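Long-range contact in oxidase (Sinorhizobium meliloti, PDB 4FFU), which is of unknown function but belongs to the MaoC-like, NodN-related family and has tentatively been linked to monoamine oxidation: residues 134-148 / 159-171. Sequence-based numbering, arbitrary orientation. Where two conformers were deposited one is given.
Sequences DDPKRPGAGRVVERC and LAADHILIVERKP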
ATOM      1  N   ASP I 134      25.488 -33.176   3.150  1.00 34.18           N
ATOM      2  CA  ASP I 134      26.662 -32.441   2.681  1.00 38.29           C
ATOM      3  C   ASP I 134      26.315 -31.666   1.412  1.00 41.61           C
ATOM      4  O   ASP I 134      25.496 -32.107   0.603  1.00 41.00           O
ATOM      5  CB  ASP I 134      27.820 -33.398   2.383  1.00 40.83           C
ATOM      6  CG  ASP I 134      28.475 -33.952   3.637  1.00 44.12           C
ATOM      7  OD1 ASP I 134      28.093 -33.575   4.767  1.00 41.34           O
ATOM      8  OD2 ASP I 134      29.395 -34.784   3.486  1.00 49.68           O
ATOM      9  N   ASP I 135      26.923 -30.495   1.251  1.00 48.96           N
ATOM     10  CA  ASP I 135      26.792 -29.745   0.007  1.00 56.51           C
ATOM     11  C   ASP I 135      27.872 -30.234  -0.961  1.00 60.36           C
ATOM     12  O   ASP I 135      29.070 -30.132  -0.661  1.00 55.24           O
ATOM     13  CB  ASP I 135      26.916 -28.236   0.257  1.00 60.48           C
ATOM     14  CG  ASP I 135      26.278 -27.392  -0.852  1.00 65.48           C
ATOM     15  OD1 ASP I 135      25.797 -27.945  -1.869  1.00 69.93           O
ATOM     16  OD2 ASP I 135      26.249 -26.157  -0.696  1.00 65.77           O
ATOM     17  N   PRO I 136      27.453 -30.792  -2.115  1.00 68.67           N
ATOM     18  CA  PRO I 136      28.428 -31.301  -3.090  1.00 73.95           C
ATOM     19  C   PRO I 136      29.333 -30.206  -3.684  1.00 74.12           C
ATOM     20  O   PRO I 136      30.466 -30.494  -4.073  1.00 75.26           O
ATOM     21  CB  PRO I 136      27.546 -31.938  -4.176  1.00 73.74           C
ATOM     22  CG  PRO I 136      26.204 -31.297  -4.016  1.00 71.86           C
ATOM     23  CD  PRO I 136      26.064 -31.043  -2.544  1.00 69.41           C
ATOM     24  N   LYS I 137      28.839 -28.969  -3.726  1.00 73.86           N
ATOM     25  CA  LYS I 137      29.579 -27.847  -4.318  1.00 72.96           C
ATOM     26  C   LYS I 137      30.464 -27.103  -3.313  1.00 67.28           C
ATOM     27  O   LYS I 137      31.508 -26.562  -3.688  1.00 66.25           O
ATOM     28  CB  LYS I 137      28.629 -26.852  -5.010  1.00 73.83           C
ATOM     29  CG  LYS I 137      27.578 -27.444  -5.951  1.00 76.71           C
ATOM     30  CD  LYS I 137      28.166 -28.096  -7.198  1.00 79.25           C
ATOM     31  CE  LYS I 137      28.187 -29.613  -7.078  1.00 79.18           C
ATOM     32  NZ  LYS I 137      28.527 -30.278  -8.364  1.00 80.39           N
ATOM     33  N   ARG I 138      30.040 -27.067  -2.047  1.00 62.35           N
ATOM     34  CA  ARG I 138      30.755 -26.315  -1.003  1.00 56.51           C
ATOM     35  C   ARG I 138      31.050 -27.174   0.229  1.00 50.78           C
ATOM     36  O   ARG I 138      30.127 -27.534   0.971  1.00 49.04           O
ATOM     37  CB  ARG I 138      29.965 -25.060  -0.599  1.00 58.22           C
ATOM     38  CG  ARG I 138      30.006 -23.926  -1.616  1.00 59.72           C
ATOM     39  CD  ARG I 138      28.626 -23.318  -1.841  1.00 60.90           C
ATOM     40  NE  ARG I 138      27.647 -24.330  -2.258  1.00 61.61           N
ATOM     41  CZ  ARG I 138      26.552 -24.091  -2.980  1.00 56.89           C
ATOM     42  NH1 ARG I 138      25.740 -25.094  -3.292  1.00 52.75           N
ATOM     43  NH2 ARG I 138      26.266 -22.862  -3.400  1.00 56.36           N
ATOM     44  N   PRO I 139      32.340 -27.504   0.455  1.00 47.07           N
ATOM     45  CA  PRO I 139      32.729 -28.334   1.602  1.00 45.47           C
ATOM     46  C   PRO I 139      32.568 -27.633   2.951  1.00 42.00           C
ATOM     47  O   PRO I 139      32.505 -28.312   3.987  1.00 42.00           O
ATOM     48  CB  PRO I 139      34.213 -28.637   1.331  1.00 47.34           C
ATOM     49  CG  PRO I 139      34.385 -28.409  -0.137  1.00 47.46           C
ATOM     50  CD  PRO I 139      33.487 -27.247  -0.433  1.00 48.23           C
ATOM     51  N   GLY I 140      32.498 -26.299   2.935  1.00 37.46           N
ATOM     52  CA  GLY I 140      32.309 -25.510   4.148  1.00 34.61           C
ATOM     53  C   GLY I 140      30.845 -25.252   4.483  1.00 32.84           C
ATOM     54  O   GLY I 140      30.534 -24.482   5.404  1.00 32.25           O
ATOM     55  N   ALA I 141      29.945 -25.894   3.737  1.00 30.62           N
ATOM     56  CA  ALA I 141      28.505 -25.725   3.950  1.00 27.80           C
ATOM     57  C   ALA I 141      27.801 -27.072   3.912  1.00 26.84           C
ATOM     58  O   ALA I 141      28.357 -28.053   3.418  1.00 26.97           O
ATOM     59  CB  ALA I 141      27.900 -24.787   2.902  1.00 26.15           C
ATOM     60  N   GLY I 142      26.578 -27.097   4.438  1.00 24.73           N
ATOM     61  CA  GLY I 142      25.691 -28.253   4.292  1.00 23.44           C
ATOM     62  C   GLY I 142      24.328 -27.792   3.812  1.00 21.42           C
ATOM     63  O   GLY I 142      24.029 -26.613   3.862  1.00 20.43           O
ATOM     64  N   ARG I 143      23.514 -28.742   3.356  1.00 20.57           N
ATOM     65  CA  ARG I 143      22.146 -28.489   2.906  0.50 20.13           C
ATOM     66  C   ARG I 143      21.143 -28.913   3.981  1.00 19.37           C
ATOM     67  O   ARG I 143      21.211 -30.046   4.497  1.00 18.65           O
ATOM     68  CB  ARG I 143      21.889 -29.245   1.588  0.50 21.36           C
ATOM     69  CG  ARG I 143      20.483 -29.106   1.009  0.50 21.98           C
ATOM     70  CD  ARG I 143      20.283 -29.977  -0.226  0.50 23.63           C
ATOM     71  NE  ARG I 143      19.060 -30.785  -0.156  0.50 24.96           N
ATOM     72  CZ  ARG I 143      18.152 -30.854  -1.126  0.50 26.47           C
ATOM     73  NH1 ARG I 143      18.339 -30.184  -2.256  0.50 27.00           N
ATOM     74  NH2 ARG I 143      17.067 -31.604  -0.980  0.50 27.05           N
ATOM     75  N   VAL I 144      20.222 -28.016   4.327  1.00 18.27           N
ATOM     76  CA  VAL I 144      19.153 -28.344   5.281  1.00 17.33           C
ATOM     77  C   VAL I 144      17.803 -28.126   4.588  1.00 17.39           C
ATOM     78  O   VAL I 144      17.573 -27.073   3.997  1.00 16.74           O
ATOM     79  CB  VAL I 144      19.232 -27.469   6.551  1.00 17.80           C
ATOM     80  CG1 VAL I 144      18.109 -27.815   7.523  1.00 17.34           C
ATOM     81  CG2 VAL I 144      20.591 -27.622   7.230  1.00 18.63           C
ATOM     82  N   VAL I 145      16.929 -29.130   4.643  1.00 16.95           N
ATOM     83  CA  VAL I 145      15.566 -28.960   4.129  1.00 16.98           C
ATOM     84  C   VAL I 145      14.619 -28.662   5.292  1.00 17.85           C
ATOM     85  O   VAL I 145      14.508 -29.453   6.234  1.00 17.63           O
ATOM     86  CB  VAL I 145      15.078 -30.198   3.378  1.00 17.96           C
ATOM     87  CG1 VAL I 145      13.603 -30.035   2.975  1.00 18.32           C
ATOM     88  CG2 VAL I 145      15.980 -30.484   2.176  1.00 18.55           C
ATOM     89  N   GLU I 146      13.944 -27.518   5.215  1.00 18.79           N
ATOM     90  CA  GLU I 146      12.854 -27.180   6.137  1.00 19.93           C
ATOM     91  C   GLU I 146      11.497 -27.379   5.444  1.00 19.25           C
ATOM     92  O   GLU I 146      11.153 -26.667   4.490  1.00 19.93           O
ATOM     93  CB  GLU I 146      12.974 -25.730   6.592  1.00 23.04           C
ATOM     94  CG  GLU I 146      14.234 -25.437   7.388  1.00 26.98           C
ATOM     95  CD  GLU I 146      14.167 -24.114   8.122  1.00 29.89           C
ATOM     96  OE1 GLU I 146      13.647 -23.123   7.564  1.00 28.77           O
ATOM     97  OE2 GLU I 146      14.662 -24.068   9.262  1.00 33.38           O
ATOM     98  N   ARG I 147      10.720 -28.330   5.943  1.00 18.36           N
ATOM     99  CA  ARG I 147       9.385 -28.566   5.434  1.00 18.83           C
ATOM    100  C   ARG I 147       8.474 -27.478   5.983  1.00 18.41           C
ATOM    101  O   ARG I 147       8.400 -27.306   7.208  1.00 17.97           O
ATOM    102  CB  ARG I 147       8.893 -29.941   5.878  1.00 21.15           C
ATOM    103  CG  ARG I 147       7.452 -30.217   5.472  1.00 24.10           C
ATOM    104  CD  ARG I 147       7.404 -31.230   4.345  1.00 27.45           C
ATOM    105  NE  ARG I 147       6.035 -31.613   3.973  1.00 29.13           N
ATOM    106  CZ  ARG I 147       5.514 -31.433   2.758  1.00 30.72           C
ATOM    107  NH1 ARG I 147       6.245 -30.870   1.792  1.00 27.83           N
ATOM    108  NH2 ARG I 147       4.265 -31.835   2.508  1.00 31.54           N
ATOM    109  N   CYS I 148       7.789 -26.743   5.099  1.00 17.73           N
ATOM    110  CA  CYS I 148       6.889 -25.679   5.529  1.00 17.35           C
ATOM    111  C   CYS I 148       5.466 -26.120   5.233  1.00 16.36           C
ATOM    112  O   CYS I 148       5.162 -26.503   4.113  1.00 16.67           O
ATOM    113  CB  CYS I 148       7.193 -24.364   4.805  1.00 19.61           C
ATOM    114  SG  CYS I 148       8.858 -23.740   5.172  1.00 24.07           S
ATOM    115  N   LEU I 159      -1.168 -25.296   2.082  1.00 11.94           N
ATOM    116  CA  LEU I 159       0.011 -25.235   1.224  1.00 11.79           C
ATOM    117  C   LEU I 159       1.193 -25.949   1.907  1.00 12.31           C
ATOM    118  O   LEU I 159       1.357 -25.903   3.138  1.00 12.33           O
ATOM    119  CB  LEU I 159       0.349 -23.738   0.962  1.00 11.82           C
ATOM    120  CG  LEU I 159       1.515 -23.443   0.023  1.00 11.92           C
ATOM    121  CD1 LEU I 159       1.248 -22.104  -0.698  1.00 12.16           C
ATOM    122  CD2 LEU I 159       2.857 -23.412   0.766  1.00 11.90           C
ATOM    123  N   ALA I 160       2.028 -26.596   1.108  1.00 12.51           N
ATOM    124  CA  ALA I 160       3.234 -27.225   1.631  1.00 13.68           C
ATOM    125  C   ALA I 160       4.362 -26.965   0.665  1.00 13.32           C
ATOM    126  O   ALA I 160       4.123 -26.797  -0.522  1.00 12.74           O
ATOM    127  CB  ALA I 160       3.020 -28.727   1.790  1.00 14.64           C
ATOM    128  N   ALA I 161       5.584 -26.918   1.181  1.00 14.33           N
ATOM    129  CA  ALA I 161       6.769 -26.737   0.343  1.00 14.96           C
ATOM    130  C   ALA I 161       7.984 -27.139   1.150  1.00 15.88           C
ATOM    131  O   ALA I 161       7.992 -26.964   2.364  1.00 16.51           O
ATOM    132  CB  ALA I 161       6.909 -25.286  -0.078  1.00 14.76           C
ATOM    133  N   ASP I 162       9.017 -27.624   0.464  1.00 15.55           N
ATOM    134  CA  ASP I 162      10.301 -27.936   1.095  1.00 15.93           C
ATOM    135  C   ASP I 162      11.308 -26.834   0.824  1.00 15.10           C
ATOM    136  O   ASP I 162      11.720 -26.628  -0.325  1.00 14.32           O
ATOM    137  CB  ASP I 162      10.845 -29.267   0.561  1.00 18.10           C
ATOM    138  CG  ASP I 162       9.986 -30.454   0.960  1.00 23.95           C
ATOM    139  OD1 ASP I 162       9.248 -30.349   1.958  1.00 23.82           O
ATOM    140  OD2 ASP I 162      10.032 -31.483   0.238  1.00 28.03           O
ATOM    141  N   HIS I 163      11.682 -26.097   1.865  1.00 15.67           N
ATOM    142  CA  HIS I 163      12.611 -24.976   1.720  1.00 15.62           C
ATOM    143  C   HIS I 163      14.040 -25.496   1.851  1.00 16.15           C
ATOM    144  O   HIS I 163      14.396 -26.142   2.852  1.00 16.63           O
ATOM    145  CB  HIS I 163      12.311 -23.925   2.786  1.00 15.67           C
ATOM    146  CG  HIS I 163      13.070 -22.651   2.616  1.00 16.66           C
ATOM    147  ND1 HIS I 163      13.168 -21.716   3.622  1.00 18.65           N
ATOM    148  CD2 HIS I 163      13.734 -22.137   1.553  1.00 16.35           C
ATOM    149  CE1 HIS I 163      13.868 -20.679   3.188  1.00 19.06           C
ATOM    150  NE2 HIS I 163      14.222 -20.911   1.936  1.00 18.07           N
ATOM    151  N   ILE I 164      14.843 -25.236   0.826  1.00 15.20           N
ATOM    152  CA  ILE I 164      16.217 -25.676   0.804  1.00 15.71           C
ATOM    153  C   ILE I 164      17.140 -24.544   1.239  1.00 15.96           C
ATOM    154  O   ILE I 164      17.206 -23.480   0.597  1.00 16.14           O
ATOM    155  CB  ILE I 164      16.666 -26.159  -0.601  1.00 16.05           C
ATOM    156  CG1 ILE I 164      15.746 -27.269  -1.114  1.00 17.24           C
ATOM    157  CG2 ILE I 164      18.107 -26.644  -0.538  1.00 16.06           C
ATOM    158  CD1 ILE I 164      15.834 -27.452  -2.615  1.00 18.75           C
ATOM    159  N   LEU I 165      17.873 -24.802   2.312  1.00 15.74           N
ATOM    160  CA  LEU I 165      18.835 -23.859   2.855  1.00 16.12           C
ATOM    161  C   LEU I 165      20.253 -24.365   2.668  1.00 17.46           C
ATOM    162  O   LEU I 165      20.527 -25.563   2.828  1.00 17.36           O
ATOM    163  CB  LEU I 165      18.591 -23.693   4.367  1.00 16.12           C
ATOM    164  CG  LEU I 165      17.246 -23.165   4.824  1.00 17.01           C
ATOM    165  CD1 LEU I 165      17.224 -23.123   6.352  1.00 16.54           C
ATOM    166  CD2 LEU I 165      17.028 -21.772   4.209  1.00 18.20           C
ATOM    167  N   ILE I 166      21.160 -23.460   2.307  1.00 18.17           N
ATOM    168  CA  ILE I 166      22.589 -23.780   2.302  1.00 19.49           C
ATOM    169  C   ILE I 166      23.154 -23.126   3.562  1.00 19.77           C
ATOM    170  O   ILE I 166      23.141 -21.884   3.687  1.00 20.66           O
ATOM    171  CB  ILE I 166      23.297 -23.254   1.038  1.00 22.30           C
ATOM    172  CG1 ILE I 166      22.739 -23.951  -0.209  1.00 25.29           C
ATOM    173  CG2 ILE I 166      24.821 -23.448   1.126  1.00 22.34           C
ATOM    174  CD1 ILE I 166      23.361 -23.457  -1.497  1.00 29.66           C
ATOM    175  N   VAL I 167      23.609 -23.954   4.500  1.00 19.39           N
ATOM    176  CA  VAL I 167      23.965 -23.485   5.839  1.00 20.66           C
ATOM    177  C   VAL I 167      25.471 -23.660   6.075  1.00 22.70           C
ATOM    178  O   VAL I 167      26.010 -24.743   5.881  1.00 23.12           O
ATOM    179  CB  VAL I 167      23.172 -24.222   6.943  1.00 21.41           C
ATOM    180  CG1 VAL I 167      23.454 -23.589   8.307  1.00 21.69           C
ATOM    181  CG2 VAL I 167      21.669 -24.199   6.636  1.00 19.86           C
ATOM    182  N   GLU I 168      26.136 -22.568   6.462  1.00 24.87           N
ATOM    183  CA  GLU I 168      27.557 -22.600   6.837  1.00 27.61           C
ATOM    184  C   GLU I 168      27.836 -23.614   7.937  1.00 27.91           C
ATOM    185  O   GLU I 168      27.065 -23.736   8.892  1.00 26.93           O
ATOM    186  CB  GLU I 168      28.011 -21.225   7.327  1.00 32.09           C
ATOM    187  CG  GLU I 168      28.126 -20.171   6.238  1.00 36.83           C
ATOM    188  CD  GLU I 168      28.511 -18.807   6.792  1.00 44.25           C
ATOM    189  OE1 GLU I 168      29.193 -18.754   7.848  1.00 46.17           O
ATOM    190  OE2 GLU I 168      28.140 -17.783   6.167  1.00 45.97           O
ATOM    191  N   ARG I 169      28.947 -24.334   7.802  1.00 29.57           N
ATOM    192  CA  ARG I 169      29.401 -25.232   8.864  1.00 32.39           C
ATOM    193  C   ARG I 169      30.035 -24.400   9.970  1.00 35.56           C
ATOM    194  O   ARG I 169      30.570 -23.309   9.695  1.00 33.80           O
ATOM    195  CB  ARG I 169      30.409 -26.241   8.324  1.00 33.94           C
ATOM    196  CG  ARG I 169      29.797 -27.247   7.367  1.00 33.64           C
ATOM    197  CD  ARG I 169      30.803 -28.317   6.988  1.00 36.03           C
ATOM    198  NE  ARG I 169      30.232 -29.236   6.010  1.00 36.44           N
ATOM    199  CZ  ARG I 169      29.589 -30.357   6.316  1.00 36.19           C
ATOM    200  NH1 ARG I 169      29.443 -30.728   7.580  1.00 37.03           N
ATOM    201  NH2 ARG I 169      29.100 -31.111   5.346  1.00 36.26           N
ATOM    202  N   LYS I 170      29.973 -24.900  11.210  1.00 39.24           N
ATOM    203  CA  LYS I 170      30.528 -24.152  12.343  1.00 41.61           C
ATOM    204  C   LYS I 170      32.043 -24.054  12.238  1.00 42.44           C
ATOM    205  O   LYS I 170      32.695 -25.031  11.889  1.00 41.56           O
ATOM    206  CB  LYS I 170      30.079 -24.687  13.712  1.00 42.73           C
ATOM    207  CG  LYS I 170      30.376 -26.140  14.020  1.00 44.63           C
ATOM    208  CD  LYS I 170      30.199 -26.400  15.509  1.00 47.30           C
ATOM    209  CE  LYS I 170      28.812 -26.002  15.986  1.00 49.15           C
ATOM    210  NZ  LYS I 170      28.794 -25.524  17.397  1.00 49.42           N
ATOM    211  N   PRO I 171      32.595 -22.855  12.500  1.00 46.03           N
ATOM    212  CA  PRO I 171      34.025 -22.634  12.314  1.00 46.69           C
ATOM    213  C   PRO I 171      34.828 -23.357  13.377  1.00 48.99           C
ATOM    214  O   PRO I 171      34.344 -23.535  14.495  1.00 48.54           O
ATOM    215  CB  PRO I 171      34.180 -21.111  12.481  1.00 47.43           C
ATOM    216  CG  PRO I 171      32.796 -20.551  12.432  1.00 48.35           C
ATOM    217  CD  PRO I 171      31.914 -21.636  12.969  1.00 46.80           C
TER
HETATM  218  O   HOH W   1      29.630 -29.974   2.263  1.00 44.28           O
HETATM  219  O   HOH W   2      11.920 -22.399   5.999  1.00 29.42           O
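Asp-134 OD1 receives NH2 of Arg-169 at 2.7 Å in a bent salt bridge (N-H...O 140°): OD1 sits near the guanidinium plane, whereas NH2 comes down on the carboxylate from above, the two planes standing 78° apart. The arginine reaches it alongside the turn Arg-138 to Ala-141 with its chain extended from CG to NE; NE makes a weak bond to Pro-139 O, and the backbone N of Arg-169 binds Gly-140 O (2.9 Å). A water accepting from Asp-135 N donates to Ala-141 O and accepts a weak bond from Arg-169 NH2. Ile-166 CD1 sits over one face of the Arg-138 guanidinium, 3.4 Å from NH1, while Asp-135 pairs with that guanidinium. From Gly-142/Val-167 to Cys-148/Ala-161 the strands exchange paired backbone bonds at every second residue. Val-144 CG2 meets Val-167 CG2 at 3.6 Å, and Leu-165 CD1 lies against the Glu-146 carboxylate (CD at 3.7 Å). A water bonds His-163 ND1 (2.8 Å) at the ring edge; this ring stacks with Tyr-108 and bonds Ser-105 through NE2. On the opposite face the Arg-147 chain bends at chi2 (107°), turning its guanidinium back over Asp-162; OD1 meets NH1 (3.1 Å) at the guanidinium edge, from above the carboxylate plane, and OD2 pairs with Arg-110. The arrangement is an antiparallel beta hairpin, its strands adjacent within the five-stranded sheet of a MaoC-like domain, consistent with the hot-dog fold of this family.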